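Aminodeoxyfutalosine deaminase (Deinococcus radiodurans, PDB 2IMR) catalyses the zinc-dependent deamination of aminodeoxyfutalosine to futalosine, a step in menaquinone biosynthesis, and deaminates adenosine and several related nucleosides less readily. Local coordinates at residues A[98-103]-A[351-356]. Residues are numbered along the deposited sequence; the frame is centred on the assembly and turned at random.
Sequences AHTHLD and LGTDSV. With ZN (zinc ion), chain B.
Asp354 lies alongside both His99 and His101, pointing the same way, toward the zinc ion. Each imidazole binds the metal through NE2, with His99 NE2 2.1 Å from zinc; His240 supplies the third histidine nitrogen. Asp354 OD1 sits at the edge of the His99 ring, near its plane, 3.7 Å from His99 CD2, although the carboxylate is turned 56° against that ring; against the His101 ring the angle is 44°. At 3.3 Å from zinc, Asp354 OD1 is too far for a direct bond in this model and instead accepts a hydrogen bond of 2.5 Å from the zinc-bound water. The two segments run almost parallel, and they join the first and last strands of the amidohydrolase TIM barrel: the His-X-His motif of residues 99 to 101 lies on the first, the metal-site aspartate in the loop after the last. Ala98 N bonds to Leu351 O at 2.9 Å, while His99 O receives Asp354 N at 2.8 Å and, weakly, Thr353 N. Farther out, Asp354 O accepts two hydroxyls: Thr353 OG1 at 2.8 Å, in the carbonyl plane on a lone pair, and Thr100 OG1 at 3.0 Å, a weak bond. The first contact depends on Thr353 OG1 standing between its own N and carbonyl carbon (chi1 61°), where it also bonds Asn97 ND2. A valine in place of Thr353 would probably cost Asp354 O the stronger of its two hydroxyl bonds and leave Asn97 ND2 without this mate, so that the Asp354 carbonyl is less firmly held. Gln238 bonds His99 ND1 and Ser328 bonds Asp354 OD2, fixing the rotation of ring and carboxylate, and Ser355 N-caps helix 356-359 through OG.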
loop_
_atom_site.group_PDB
_atom_site.type_symbol
_atom_site.label_atom_id
_atom_site.label_comp_id
_atom_site.label_asym_id
_atom_site.label_seq_id
_atom_site.Cartn_x
_atom_site.Cartn_y
_atom_site.Cartn_z
ATOM N N ALA A 98 3.272 2.209 1.413
ATOM C CA ALA A 98 2.419 2.364 0.239
ATOM C C ALA A 98 0.916 2.273 0.446
ATOM O O ALA A 98 0.148 2.543 -0.478
ATOM C CB ALA A 98 2.857 1.369 -0.841
ATOM N N HIS A 99 0.488 1.874 1.637
ATOM C CA HIS A 99 -0.940 1.811 1.904
ATOM C C HIS A 99 -1.273 1.822 3.383
ATOM O O HIS A 99 -0.882 0.924 4.129
ATOM C CB HIS A 99 -1.582 0.564 1.285
ATOM C CG HIS A 99 -3.074 0.526 1.441
ATOM N ND1 HIS A 99 -3.929 1.185 0.584
ATOM C CD2 HIS A 99 -3.855 -0.031 2.398
ATOM C CE1 HIS A 99 -5.173 1.036 1.004
ATOM N NE2 HIS A 99 -5.156 0.304 2.105
ATOM N N THR A 100 -2.001 2.853 3.792
ATOM C CA THR A 100 -2.465 2.966 5.164
ATOM C C THR A 100 -3.663 3.907 5.187
ATOM O O THR A 100 -4.021 4.506 4.165
ATOM C CB THR A 100 -1.360 3.511 6.114
ATOM O OG1 THR A 100 -1.837 3.468 7.466
ATOM C CG2 THR A 100 -0.992 4.942 5.758
ATOM N N HIS A 101 -4.304 3.998 6.344
ATOM C CA HIS A 101 -5.432 4.901 6.538
ATOM C C HIS A 101 -5.099 5.647 7.827
ATOM O O HIS A 101 -5.055 5.028 8.892
ATOM C CB HIS A 101 -6.745 4.137 6.756
ATOM C CG HIS A 101 -7.223 3.362 5.567
ATOM N ND1 HIS A 101 -8.418 3.640 4.934
ATOM C CD2 HIS A 101 -6.715 2.270 4.946
ATOM C CE1 HIS A 101 -8.627 2.751 3.980
ATOM N NE2 HIS A 101 -7.609 1.908 3.965
ATOM N N LEU A 102 -4.844 6.951 7.739
ATOM C CA LEU A 102 -4.538 7.734 8.937
ATOM C C LEU A 102 -5.838 8.182 9.602
ATOM O O LEU A 102 -5.849 8.574 10.773
ATOM C CB LEU A 102 -3.659 8.944 8.595
ATOM C CG LEU A 102 -2.288 8.581 8.014
ATOM C CD1 LEU A 102 -1.429 9.829 7.927
ATOM C CD2 LEU A 102 -1.597 7.543 8.903
ATOM N N ASP A 103 -6.929 8.133 8.842
ATOM C CA ASP A 103 -8.255 8.458 9.359
ATOM C C ASP A 103 -9.218 7.503 8.661
ATOM O O ASP A 103 -9.017 7.152 7.495
ATOM C CB ASP A 103 -8.638 9.934 9.094
ATOM C CG ASP A 103 -9.270 10.165 7.722
ATOM O OD1 ASP A 103 -8.555 10.093 6.699
ATOM O OD2 ASP A 103 -10.493 10.436 7.672
ATOM N N LEU A 351 4.871 -2.517 -0.451
ATOM C CA LEU A 351 4.449 -2.875 0.893
ATOM C C LEU A 351 3.727 -1.755 1.634
ATOM O O LEU A 351 4.063 -0.579 1.499
ATOM C CB LEU A 351 5.661 -3.311 1.717
ATOM C CG LEU A 351 6.190 -4.721 1.473
ATOM C CD1 LEU A 351 7.612 -4.838 2.007
ATOM C CD2 LEU A 351 5.276 -5.724 2.155
ATOM N N GLY A 352 2.735 -2.149 2.423
ATOM C CA GLY A 352 1.974 -1.204 3.223
ATOM C C GLY A 352 1.700 -1.872 4.562
ATOM O O GLY A 352 1.888 -3.078 4.694
ATOM N N THR A 353 1.267 -1.102 5.556
ATOM C CA THR A 353 0.964 -1.654 6.869
ATOM C C THR A 353 -0.544 -1.656 7.076
ATOM O O THR A 353 -1.054 -2.309 7.986
ATOM C CB THR A 353 1.560 -0.786 8.002
ATOM O OG1 THR A 353 0.987 0.528 7.932
ATOM C CG2 THR A 353 3.076 -0.679 7.873
ATOM N N ASP A 354 -1.247 -0.923 6.215
ATOM C CA ASP A 354 -2.694 -0.758 6.329
ATOM C C ASP A 354 -2.831 0.116 7.584
ATOM O O ASP A 354 -1.821 0.525 8.153
ATOM C CB ASP A 354 -3.388 -2.108 6.531
ATOM C CG ASP A 354 -4.791 -2.127 5.973
ATOM O OD1 ASP A 354 -5.319 -1.048 5.647
ATOM O OD2 ASP A 354 -5.373 -3.225 5.869
ATOM N N SER A 355 -4.048 0.428 8.015
ATOM C CA SER A 355 -4.210 1.253 9.219
ATOM C C SER A 355 -3.708 0.455 10.424
ATOM O O SER A 355 -3.584 -0.769 10.352
ATOM C CB SER A 355 -5.680 1.616 9.431
ATOM O OG SER A 355 -6.349 0.602 10.157
ATOM N N VAL A 356 -3.428 1.134 11.536
ATOM C CA VAL A 356 -2.935 0.436 12.721
ATOM C C VAL A 356 -3.992 -0.449 13.378
ATOM O O VAL A 356 -3.675 -1.266 14.246
ATOM C CB VAL A 356 -2.400 1.423 13.780
ATOM C CG1 VAL A 356 -1.179 2.148 13.240
ATOM C CG2 VAL A 356 -3.489 2.411 14.168
HETATM ZN ZN ZN B . -7.061 0.137 3.044
HETATM O O HOH W 1 -3.521 4.021 11.069
HETATM O O HOH W 2 -6.925 -1.502 3.757
#